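Local coordinates for protein lipase (Acinetobacter baumannii, PDB 4OPM) that probably hydrolyses ester bonds of lipids such as triacylglycerols, using an alpha/beta hydrolase fold, at residues N153-Y156 with T161-K164; Q165-K170 with Q206-V211; T181-P186 with G242-I247; E251-L256 with Q264-L269. One frame throughout, in Å; residues are numbered along the deposited sequence. Where two conformers were deposited one is given.

Contact 1 (N153-Y156 with T161-K164); sequences NTIY and TYLK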
loop_
_atom_site.group_PDB
_atom_site.type_symbol
_atom_site.label_atom_id
_atom_site.label_comp_id
_atom_site.label_asym_id
_atom_site.label_seq_id
_atom_site.Cartn_x
_atom_site.Cartn_y
_atom_site.Cartn_z
ATOM N N ASN A 153 16.672 11.586 -1.319
ATOM C CA ASN A 153 16.910 13.024 -1.227
ATOM C C ASN A 153 15.709 13.752 -0.601
ATOM O O ASN A 153 15.344 14.849 -1.027
ATOM C CB ASN A 153 17.273 13.607 -2.614
ATOM C CG ASN A 153 17.915 14.975 -2.576
ATOM O OD1 ASN A 153 18.564 15.371 -1.596
ATOM N ND2 ASN A 153 17.716 15.737 -3.643
ATOM N N THR A 154 15.066 13.118 0.392
ATOM C CA THR A 154 14.012 13.765 1.166
ATOM C C THR A 154 14.408 13.674 2.625
ATOM O O THR A 154 15.180 12.782 2.987
ATOM C CB THR A 154 12.620 13.158 0.945
ATOM O OG1 THR A 154 12.581 11.859 1.537
ATOM C CG2 THR A 154 12.174 13.156 -0.510
ATOM N N ILE A 155 13.848 14.552 3.464
ATOM C CA ILE A 155 14.135 14.568 4.896
ATOM C C ILE A 155 13.629 13.258 5.563
ATOM O O ILE A 155 14.257 12.783 6.508
ATOM C CB ILE A 155 13.551 15.859 5.552
ATOM C CG1 ILE A 155 14.209 16.181 6.897
ATOM C CG2 ILE A 155 12.012 15.862 5.644
ATOM C CD1 ILE A 155 15.672 16.733 6.836
ATOM N N TYR A 156 12.522 12.662 5.052
ATOM C CA TYR A 156 11.945 11.434 5.619
ATOM C C TYR A 156 12.839 10.221 5.393
ATOM O O TYR A 156 12.906 9.354 6.265
ATOM C CB TYR A 156 10.537 11.179 5.050
ATOM C CG TYR A 156 9.668 12.413 5.138
ATOM C CD1 TYR A 156 9.154 12.840 6.360
ATOM C CD2 TYR A 156 9.437 13.208 4.020
ATOM C CE1 TYR A 156 8.406 14.011 6.461
ATOM C CE2 TYR A 156 8.681 14.378 4.106
ATOM C CZ TYR A 156 8.164 14.772 5.332
ATOM O OH TYR A 156 7.434 15.929 5.463
ATOM N N THR A 161 13.163 9.888 11.583
ATOM C CA THR A 161 12.526 10.451 12.779
ATOM C C THR A 161 11.507 11.523 12.313
ATOM O O THR A 161 10.519 11.784 13.000
ATOM C CB THR A 161 13.568 10.997 13.767
ATOM O OG1 THR A 161 14.627 10.043 13.920
ATOM C CG2 THR A 161 12.969 11.310 15.133
ATOM N N TYR A 162 11.739 12.111 11.110
ATOM C CA TYR A 162 10.846 13.114 10.530
ATOM C C TYR A 162 9.485 12.507 10.126
ATOM O O TYR A 162 8.520 13.260 9.970
ATOM C CB TYR A 162 11.503 13.826 9.354
ATOM C CG TYR A 162 12.432 14.927 9.800
ATOM C CD1 TYR A 162 13.772 14.668 10.071
ATOM C CD2 TYR A 162 11.969 16.229 9.971
ATOM C CE1 TYR A 162 14.634 15.680 10.488
ATOM C CE2 TYR A 162 12.822 17.250 10.392
ATOM C CZ TYR A 162 14.156 16.972 10.638
ATOM O OH TYR A 162 14.995 17.983 11.040
ATOM N N LEU A 163 9.385 11.151 10.029
ATOM C CA LEU A 163 8.105 10.474 9.783
ATOM C C LEU A 163 7.118 10.760 10.936
ATOM O O LEU A 163 5.908 10.697 10.729
ATOM C CB LEU A 163 8.278 8.950 9.599
ATOM C CG LEU A 163 8.973 8.466 8.316
ATOM C CD1 LEU A 163 9.188 6.969 8.357
ATOM C CD2 LEU A 163 8.188 8.856 7.051
ATOM N N LYS A 164 7.632 11.129 12.132
ATOM C CA LYS A 164 6.776 11.477 13.273
ATOM C C LYS A 164 5.935 12.738 12.991
ATOM O O LYS A 164 4.853 12.872 13.563
ATOM C CB LYS A 164 7.605 11.672 14.549
ATOM C CG LYS A 164 8.171 10.363 15.072
ATOM C CD LYS A 164 9.103 10.605 16.250
ATOM C CE LYS A 164 9.707 9.324 16.760
ATOM N NZ LYS A 164 8.739 8.556 17.588
#
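I155 and Y156 pack against Y162 and L163 in an apolar, near-surface contact of the alpha/beta hydrolase fold. It lies in the largely helical insertion between strands 137-143 and 237-242, which in this family commonly forms the cap over the active site. The first turn of helix 155-158 meets the 3-10 segment that follows it, the chain doubling back within a few residues. The main element is a CH-pi contact: I155 CG1 stands almost centrally over one face of the Y162 ring, 3.5 Å from its centroid and 8° off the normal. I155 has two conformers, and this description holds for one of them. There CG1 is turned anti to the backbone N (chi1 -160°), while the other branch, CG2, settles over the centre of the Y156 ring, so that one isoleucine serves both aromatic rings. Y156 uses a different part of its ring towards the second segment. Its edge faces the backbone, with CE1 3.6 Å from Y162 O, which lies in the ring plane, and CD1 is 3.9 Å from Y162 CB. Upstream, T154 occupies the N-cap position of the helix, with a weak bond from L157 N to its OG1. At the far end L163 reaches in with one methyl, CD2, which lies 3.9 Å from Y156 CB.

Contact 2 (Q165-K170 with Q206-V211); sequences QLLVSK and QTQKLV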
loop_
_atom_site.group_PDB
_atom_site.type_symbol
_atom_site.label_atom_id
_atom_site.label_comp_id
_atom_site.label_asym_id
_atom_site.label_seq_id
_atom_site.Cartn_x
_atom_site.Cartn_y
_atom_site.Cartn_z
ATOM N N GLN A 165 6.426 13.650 12.108
ATOM C CA GLN A 165 5.706 14.884 11.733
ATOM C C GLN A 165 4.473 14.583 10.878
ATOM O O GLN A 165 3.603 15.446 10.721
ATOM C CB GLN A 165 6.631 15.844 10.966
ATOM C CG GLN A 165 7.860 16.304 11.772
ATOM C CD GLN A 165 8.663 17.379 11.089
ATOM O OE1 GLN A 165 8.565 17.616 9.880
ATOM N NE2 GLN A 165 9.521 18.028 11.852
ATOM N N LEU A 166 4.415 13.368 10.308
ATOM C CA LEU A 166 3.327 12.929 9.433
ATOM C C LEU A 166 2.237 12.150 10.193
ATOM O O LEU A 166 1.225 11.765 9.589
ATOM C CB LEU A 166 3.900 12.074 8.284
ATOM C CG LEU A 166 4.941 12.756 7.374
ATOM C CD1 LEU A 166 5.411 11.811 6.297
ATOM C CD2 LEU A 166 4.407 14.050 6.768
ATOM N N LEU A 167 2.442 11.929 11.505
ATOM C CA LEU A 167 1.487 11.231 12.374
ATOM C C LEU A 167 0.226 12.058 12.574
ATOM O O LEU A 167 0.323 13.263 12.824
ATOM C CB LEU A 167 2.135 10.963 13.738
ATOM C CG LEU A 167 2.758 9.601 13.983
ATOM C CD1 LEU A 167 3.755 9.201 12.901
ATOM C CD2 LEU A 167 3.417 9.569 15.332
ATOM N N VAL A 168 -0.949 11.428 12.482
ATOM C CA VAL A 168 -2.231 12.107 12.702
ATOM C C VAL A 168 -2.669 11.774 14.140
ATOM O O VAL A 168 -3.154 10.659 14.379
ATOM C CB VAL A 168 -3.301 11.729 11.641
ATOM C CG1 VAL A 168 -4.624 12.448 11.916
ATOM C CG2 VAL A 168 -2.806 12.036 10.220
ATOM N N SER A 169 -2.455 12.704 15.086
ATOM C CA SER A 169 -2.743 12.503 16.509
ATOM C C SER A 169 -3.759 13.507 17.057
ATOM O O SER A 169 -4.312 13.292 18.145
ATOM C CB SER A 169 -1.451 12.622 17.317
ATOM O OG SER A 169 -0.367 11.942 16.706
ATOM N N LYS A 170 -3.962 14.629 16.353
ATOM C CA LYS A 170 -4.881 15.671 16.819
ATOM C C LYS A 170 -5.585 16.324 15.629
ATOM O O LYS A 170 -5.105 16.195 14.502
ATOM C CB LYS A 170 -4.124 16.722 17.671
ATOM C CG LYS A 170 -3.071 17.523 16.906
ATOM C CD LYS A 170 -2.252 18.427 17.817
ATOM C CE LYS A 170 -1.387 19.391 17.034
ATOM N NZ LYS A 170 -0.294 18.703 16.291
ATOM N N GLN A 206 -0.747 2.806 17.616
ATOM C CA GLN A 206 -0.241 1.704 16.794
ATOM C C GLN A 206 0.672 2.248 15.687
ATOM O O GLN A 206 1.740 1.682 15.461
ATOM C CB GLN A 206 -1.380 0.853 16.226
ATOM C CG GLN A 206 -2.205 0.162 17.306
ATOM C CD GLN A 206 -3.288 -0.692 16.715
ATOM O OE1 GLN A 206 -3.039 -1.816 16.261
ATOM N NE2 GLN A 206 -4.520 -0.197 16.746
ATOM N N THR A 207 0.276 3.354 15.029
ATOM C CA THR A 207 1.081 3.994 13.989
ATOM C C THR A 207 2.433 4.428 14.565
ATOM O O THR A 207 3.460 4.250 13.907
ATOM C CB THR A 207 0.321 5.183 13.382
ATOM O OG1 THR A 207 -1.005 4.764 13.057
ATOM C CG2 THR A 207 0.996 5.722 12.131
ATOM N N GLN A 208 2.434 4.973 15.803
ATOM C CA GLN A 208 3.660 5.390 16.477
ATOM C C GLN A 208 4.605 4.178 16.648
ATOM O O GLN A 208 5.810 4.309 16.410
ATOM C CB GLN A 208 3.332 6.048 17.835
ATOM C CG GLN A 208 4.557 6.575 18.616
ATOM C CD GLN A 208 5.270 7.756 17.968
ATOM O OE1 GLN A 208 6.155 7.604 17.115
ATOM N NE2 GLN A 208 4.931 8.961 18.397
ATOM N N LYS A 209 4.050 3.000 17.006
ATOM C CA LYS A 209 4.841 1.771 17.178
ATOM C C LYS A 209 5.454 1.350 15.832
ATOM O O LYS A 209 6.634 1.000 15.787
ATOM C CB LYS A 209 3.990 0.631 17.775
ATOM C CG LYS A 209 3.672 0.839 19.245
ATOM C CD LYS A 209 2.741 -0.236 19.782
ATOM C CE LYS A 209 2.633 -0.148 21.284
ATOM N NZ LYS A 209 1.705 -1.173 21.824
ATOM N N LEU A 210 4.655 1.418 14.748
ATOM C CA LEU A 210 5.089 1.099 13.385
ATOM C C LEU A 210 6.266 2.000 12.987
ATOM O O LEU A 210 7.294 1.510 12.518
ATOM C CB LEU A 210 3.912 1.272 12.398
ATOM C CG LEU A 210 2.960 0.093 12.278
ATOM C CD1 LEU A 210 1.539 0.562 11.973
ATOM C CD2 LEU A 210 3.421 -0.864 11.196
ATOM N N VAL A 211 6.120 3.322 13.217
ATOM C CA VAL A 211 7.143 4.331 12.903
ATOM C C VAL A 211 8.424 4.055 13.712
ATOM O O VAL A 211 9.508 4.063 13.138
ATOM C CB VAL A 211 6.608 5.768 13.123
ATOM C CG1 VAL A 211 7.736 6.801 13.153
ATOM C CG2 VAL A 211 5.593 6.114 12.035
#
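L167, just past the 3-10 segment that ends at L166, is the residue through which the loop 165-170 meets residues 206-211, touching Q208 and V211 there. Its CB is directed at the helix, and CG carries the chain on to a fork whose two methyls find different partners. CD1 meets an apolar partner, lying 3.7 Å from V211 CG2, the two side chains crossing at a slant. CD2 meets a polar group: it sits against the Q208 carboxamide, 3.5 Å from Q208 NE2 and 3.7 Å from Q208 CD. Q208 leaves the helix with CG trans to the backbone N (chi1 -178°) and then bends at chi2 (67°), which brings the amide across the path of the leucine at about a right angle. The amide oxygen OE1 has its polar partner elsewhere, in the ammonium group of K164. Behind L167, V168 turns to other company and packs on L177 of helix 173-181 and on M200 and I201 of helix 190-220, so the loop is wedged among helices of the probable cap. Across the two segments themselves the contact is essentially van der Waals, with a methyl on a methyl and a methyl on an amide. Such a contact sets little direction, which is consistent with L167 having been modelled in two conformers, one of which is described here.

Contact 3 (T181-P186 with G242-I247); sequences TMFNPP and GKQDKI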
loop_
_atom_site.group_PDB
_atom_site.type_symbol
_atom_site.label_atom_id
_atom_site.label_comp_id
_atom_site.label_asym_id
_atom_site.label_seq_id
_atom_site.Cartn_x
_atom_site.Cartn_y
_atom_site.Cartn_z
ATOM N N THR A 181 1.590 14.424 1.283
ATOM C CA THR A 181 1.510 13.152 0.570
ATOM C C THR A 181 0.839 13.239 -0.801
ATOM O O THR A 181 0.905 12.271 -1.551
ATOM C CB THR A 181 0.781 12.099 1.429
ATOM O OG1 THR A 181 -0.551 12.543 1.700
ATOM C CG2 THR A 181 1.506 11.818 2.720
HETATM N N MSE A 182 0.129 14.334 -1.098
HETATM C CA MSE A 182 -0.547 14.424 -2.387
HETATM C C MSE A 182 -0.346 15.776 -3.046
HETATM O O MSE A 182 -0.299 16.800 -2.364
HETATM C CB MSE A 182 -2.055 14.127 -2.241
HETATM C CG MSE A 182 -2.318 12.705 -1.768
HETATM SE SE MSE A 182 -4.188 12.248 -1.867
HETATM C CE MSE A 182 -4.700 13.086 -0.534
ATOM N N PHE A 183 -0.229 15.764 -4.380
ATOM C CA PHE A 183 -0.122 16.972 -5.198
ATOM C C PHE A 183 -1.488 17.269 -5.833
ATOM O O PHE A 183 -1.889 18.430 -5.953
ATOM C CB PHE A 183 0.952 16.811 -6.282
ATOM C CG PHE A 183 1.274 18.115 -6.983
ATOM C CD1 PHE A 183 2.203 19.002 -6.444
ATOM C CD2 PHE A 183 0.643 18.458 -8.174
ATOM C CE1 PHE A 183 2.523 20.197 -7.105
ATOM C CE2 PHE A 183 0.954 19.662 -8.830
ATOM C CZ PHE A 183 1.882 20.522 -8.287
ATOM N N ASN A 184 -2.210 16.196 -6.218
ATOM C CA ASN A 184 -3.537 16.303 -6.832
ATOM C C ASN A 184 -4.547 15.527 -5.977
ATOM O O ASN A 184 -5.060 14.506 -6.434
ATOM C CB ASN A 184 -3.477 15.782 -8.268
ATOM C CG ASN A 184 -4.775 15.970 -8.997
ATOM O OD1 ASN A 184 -5.391 17.029 -8.912
ATOM N ND2 ASN A 184 -5.256 14.910 -9.637
ATOM N N PRO A 185 -4.800 15.921 -4.695
ATOM C CA PRO A 185 -5.729 15.132 -3.877
ATOM C C PRO A 185 -7.117 15.065 -4.506
ATOM O O PRO A 185 -7.528 16.021 -5.170
ATOM C CB PRO A 185 -5.764 15.897 -2.544
ATOM C CG PRO A 185 -5.356 17.307 -2.910
ATOM C CD PRO A 185 -4.311 17.101 -3.947
ATOM N N PRO A 186 -7.857 13.957 -4.312
ATOM C CA PRO A 186 -9.212 13.883 -4.879
ATOM C C PRO A 186 -10.182 14.755 -4.076
ATOM O O PRO A 186 -9.805 15.332 -3.048
ATOM C CB PRO A 186 -9.550 12.395 -4.737
ATOM C CG PRO A 186 -8.852 11.997 -3.455
ATOM C CD PRO A 186 -7.522 12.729 -3.557
ATOM N N GLY A 242 4.763 9.356 -8.623
ATOM C CA GLY A 242 4.257 10.702 -8.806
ATOM C C GLY A 242 5.484 11.588 -8.894
ATOM O O GLY A 242 6.353 11.531 -8.017
ATOM N N LYS A 243 5.603 12.382 -9.979
ATOM C CA LYS A 243 6.770 13.249 -10.191
ATOM C C LYS A 243 6.995 14.195 -8.994
ATOM O O LYS A 243 8.137 14.454 -8.628
ATOM C CB LYS A 243 6.572 14.060 -11.485
ATOM C CG LYS A 243 7.704 15.049 -11.791
ATOM C CD LYS A 243 8.543 14.622 -12.969
ATOM C CE LYS A 243 9.475 15.720 -13.416
ATOM N NZ LYS A 243 9.687 15.690 -14.886
ATOM N N GLN A 244 5.890 14.670 -8.369
ATOM C CA GLN A 244 5.929 15.640 -7.270
ATOM C C GLN A 244 6.015 15.001 -5.878
ATOM O O GLN A 244 5.890 15.721 -4.881
ATOM C CB GLN A 244 4.697 16.571 -7.338
ATOM C CG GLN A 244 4.590 17.342 -8.657
ATOM C CD GLN A 244 5.792 18.218 -8.924
ATOM O OE1 GLN A 244 6.280 18.951 -8.048
ATOM N NE2 GLN A 244 6.315 18.138 -10.142
ATOM N N ASP A 245 6.247 13.671 -5.798
ATOM C CA ASP A 245 6.349 12.952 -4.518
ATOM C C ASP A 245 7.343 13.645 -3.561
ATOM O O ASP A 245 8.533 13.733 -3.862
ATOM C CB ASP A 245 6.773 11.493 -4.749
ATOM C CG ASP A 245 6.596 10.577 -3.546
ATOM O OD1 ASP A 245 6.670 11.074 -2.392
ATOM O OD2 ASP A 245 6.444 9.358 -3.748
ATOM N N LYS A 246 6.835 14.131 -2.413
ATOM C CA LYS A 246 7.627 14.824 -1.374
ATOM C C LYS A 246 8.192 13.871 -0.327
ATOM O O LYS A 246 9.084 14.253 0.439
ATOM C CB LYS A 246 6.728 15.840 -0.638
ATOM C CG LYS A 246 6.362 17.067 -1.469
ATOM C CD LYS A 246 5.352 17.910 -0.708
ATOM C CE LYS A 246 5.020 19.169 -1.459
ATOM N NZ LYS A 246 3.877 19.886 -0.827
ATOM N N ILE A 247 7.624 12.661 -0.241
ATOM C CA ILE A 247 7.984 11.670 0.773
ATOM C C ILE A 247 9.180 10.848 0.301
ATOM O O ILE A 247 10.145 10.691 1.046
ATOM C CB ILE A 247 6.755 10.774 1.144
ATOM C CG1 ILE A 247 5.478 11.625 1.462
ATOM C CG2 ILE A 247 7.087 9.799 2.290
ATOM C CD1 ILE A 247 5.631 12.714 2.550
HETATM O O HOH W 1 1.980 18.430 -2.565
#
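T181, the last residue of helix 173-181, begins the contact by laying its methyl CG2 alongside I247 CG1 at 4.2 Å, the two side chains pointing the same way. Its hydroxyl is taken up at home, OG1 bonding to L177 O of the preceding helical turn. M182, present as selenomethionine, leaves the helical conformation; its CB is directed away from the second segment and its side chain packs on M275. Its carbonyl takes part: M182 O accepts from a water at 2.8 Å, and that water accepts in turn from K246 NZ at 3.0 Å. K246 NZ also bonds to K179 O. F183 follows with the broadest surface. The CG of Q244 stands over one face of its ring, 3.8 Å from the centroid and somewhat towards the rim, while Q244 CB approaches F183 CD1 to 3.6 Å. The backbone N atoms of F183 and N184 both bond to E279 OE1. The strip from T181 to F183 runs antiparallel to that from Q244 to I247, 173° apart in direction, without forming a sheet. D245 makes an Asx turn, I247 N donating to OD1 over 2.8 Å, and its OD2 bonds to H274 ND1, consistent with a Ser-His-Asp triad completed by S120. The join to helix 173-181, of the probable cap, thus rests on side-chain surfaces and one water, whereas the loop carrying D245 draws shape from its own Asx turn.

Contact 4 (E251-L256 with Q264-L269); sequences EVANEL and QPPVIL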
loop_
_atom_site.group_PDB
_atom_site.type_symbol
_atom_site.label_atom_id
_atom_site.label_comp_id
_atom_site.label_asym_id
_atom_site.label_seq_id
_atom_site.Cartn_x
_atom_site.Cartn_y
_atom_site.Cartn_z
ATOM N N GLU A 251 13.664 10.271 -8.146
ATOM C CA GLU A 251 14.938 9.665 -8.600
ATOM C C GLU A 251 15.072 8.202 -8.177
ATOM O O GLU A 251 15.714 7.401 -8.859
ATOM C CB GLU A 251 16.150 10.457 -8.061
ATOM C CG GLU A 251 16.322 11.815 -8.731
ATOM C CD GLU A 251 15.381 12.924 -8.295
ATOM O OE1 GLU A 251 14.740 12.804 -7.223
ATOM O OE2 GLU A 251 15.273 13.916 -9.050
ATOM N N VAL A 252 14.433 7.865 -7.063
ATOM C CA VAL A 252 14.396 6.531 -6.475
ATOM C C VAL A 252 13.742 5.524 -7.467
ATOM O O VAL A 252 14.155 4.368 -7.478
ATOM C CB VAL A 252 13.651 6.650 -5.123
ATOM C CG1 VAL A 252 12.961 5.366 -4.719
ATOM C CG2 VAL A 252 14.585 7.179 -4.035
ATOM N N ALA A 253 12.765 5.965 -8.301
ATOM C CA ALA A 253 12.121 5.094 -9.315
ATOM C C ALA A 253 13.182 4.479 -10.264
ATOM O O ALA A 253 13.119 3.282 -10.578
ATOM C CB ALA A 253 11.084 5.875 -10.118
ATOM N N ASN A 254 14.170 5.291 -10.686
ATOM C CA ASN A 254 15.249 4.818 -11.567
ATOM C C ASN A 254 16.189 3.889 -10.817
ATOM O O ASN A 254 16.678 2.934 -11.402
ATOM C CB ASN A 254 16.028 5.972 -12.205
ATOM C CG ASN A 254 15.282 6.644 -13.329
ATOM O OD1 ASN A 254 15.374 7.863 -13.516
ATOM N ND2 ASN A 254 14.496 5.878 -14.089
ATOM N N GLU A 255 16.416 4.141 -9.520
ATOM C CA GLU A 255 17.254 3.259 -8.719
ATOM C C GLU A 255 16.585 1.861 -8.603
ATOM O O GLU A 255 17.251 0.846 -8.839
ATOM C CB GLU A 255 17.517 3.867 -7.345
ATOM C CG GLU A 255 18.562 3.091 -6.566
ATOM C CD GLU A 255 18.971 3.685 -5.237
ATOM O OE1 GLU A 255 18.691 4.878 -4.992
ATOM O OE2 GLU A 255 19.616 2.959 -4.450
ATOM N N LEU A 256 15.256 1.812 -8.328
ATOM C CA LEU A 256 14.520 0.542 -8.263
ATOM C C LEU A 256 14.617 -0.207 -9.593
ATOM O O LEU A 256 14.858 -1.416 -9.585
ATOM C CB LEU A 256 13.040 0.750 -7.882
ATOM C CG LEU A 256 12.736 0.984 -6.413
ATOM C CD1 LEU A 256 11.305 1.505 -6.236
ATOM C CD2 LEU A 256 12.957 -0.300 -5.571
ATOM N N GLN A 264 10.373 -3.052 -15.626
ATOM C CA GLN A 264 10.100 -2.277 -16.839
ATOM C C GLN A 264 10.522 -0.825 -16.621
ATOM O O GLN A 264 10.657 -0.436 -15.459
ATOM C CB GLN A 264 8.581 -2.322 -17.142
ATOM C CG GLN A 264 8.164 -3.643 -17.753
ATOM C CD GLN A 264 6.714 -3.704 -18.134
ATOM O OE1 GLN A 264 6.176 -4.794 -18.300
ATOM N NE2 GLN A 264 6.053 -2.552 -18.329
ATOM N N PRO A 265 10.667 0.020 -17.685
ATOM C CA PRO A 265 10.946 1.451 -17.450
ATOM C C PRO A 265 9.862 2.084 -16.563
ATOM O O PRO A 265 8.675 1.814 -16.780
ATOM C CB PRO A 265 10.925 2.052 -18.863
ATOM C CG PRO A 265 11.277 0.895 -19.764
ATOM C CD PRO A 265 10.553 -0.263 -19.134
ATOM N N PRO A 266 10.237 2.857 -15.516
ATOM C CA PRO A 266 9.211 3.424 -14.621
ATOM C C PRO A 266 8.255 4.382 -15.319
ATOM O O PRO A 266 8.623 5.038 -16.295
ATOM C CB PRO A 266 10.031 4.179 -13.565
ATOM C CG PRO A 266 11.402 3.575 -13.643
ATOM C CD PRO A 266 11.592 3.256 -15.092
ATOM N N VAL A 267 7.020 4.428 -14.824
ATOM C CA VAL A 267 6.006 5.367 -15.310
ATOM C C VAL A 267 6.000 6.540 -14.337
ATOM O O VAL A 267 5.763 6.341 -13.133
ATOM C CB VAL A 267 4.607 4.710 -15.430
ATOM C CG1 VAL A 267 3.538 5.749 -15.778
ATOM C CG2 VAL A 267 4.615 3.573 -16.442
ATOM N N ILE A 268 6.265 7.749 -14.844
ATOM C CA ILE A 268 6.315 8.943 -13.999
ATOM C C ILE A 268 5.134 9.831 -14.325
ATOM O O ILE A 268 5.039 10.360 -15.440
ATOM C CB ILE A 268 7.667 9.695 -14.129
ATOM C CG1 ILE A 268 8.899 8.748 -13.944
ATOM C CG2 ILE A 268 7.711 10.930 -13.206
ATOM C CD1 ILE A 268 8.970 7.937 -12.655
ATOM N N LEU A 269 4.216 9.966 -13.360
ATOM C CA LEU A 269 3.011 10.767 -13.558
ATOM C C LEU A 269 3.266 12.222 -13.194
ATOM O O LEU A 269 3.578 12.529 -12.043
ATOM C CB LEU A 269 1.811 10.203 -12.752
ATOM C CG LEU A 269 1.345 8.765 -13.079
ATOM C CD1 LEU A 269 0.058 8.426 -12.328
ATOM C CD2 LEU A 269 1.133 8.550 -14.593
#
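A253, on helix 251-259, aims its methyl at the gap between P266 and I268, two residues that both present their side chains to the helix from the chain entering and forming strand 267-269. A253 CB lies 4.0 Å from P266 CB and 3.9 Å from I268 CD1, the terminal methyl of the isoleucine. This single methyl fits a close approach of helix and strand, the nearest pair of CA atoms, those of A253 and P266, being 6.3 Å apart. V267, between the two, points the other way, as the alternation of a strand requires. The proline ring reaches further along the helix than its CB alone: its CG touches the backbone at A253 O over 3.5 Å. N254 then covers the outer side. Its CG is anti to the carbonyl carbon (chi1 -76°), which brings the carboxamide to the CG-CD edge of the proline, and the two side chains cross at about a right angle. The contact is made by the nitrogen end, with N254 ND2 3.9 Å from P266 CG and 4.0 Å from P266 CD. This is van der Waals contact, since the ring carbons give the amide nothing to bond. Together these residues close the beta-alpha-beta crossover made by strand 237-242, helix 251-259 and strand 267-269, the last an edge strand of the central sheet. W241 of the neighbouring strand receives V252, A253, L256 and I268 on this face, whereas V267 and L269 pack on Q287 and L283 of helix 281-298.

In the fold
The four contacts run from the probable cap to the edge of the central sheet. Contacts 1 and 2, with centres 13 Å apart, are tied by K164 NZ and Q208 OE1 at 2.8 Å, and polyethylene-glycol-like molecules, probably from the crystallisation liquor, lie near Y162, L163, L167 and T181, which may mark a pocket. Contact 1 reaches contact 3 through T154 OG1 and I247 O at 2.7 Å, while L166 CD1 of contact 2 packs on I247 CD1 at 3.9 Å. The probable catalytic acid thus lies in a loop, 242-247, that contacts 1 and 2 both touch. Contact 4 adjoins that loop through K243 N and L269 O at 2.9 Å, but stays about 15 Å from contact 2 at the nearest atoms.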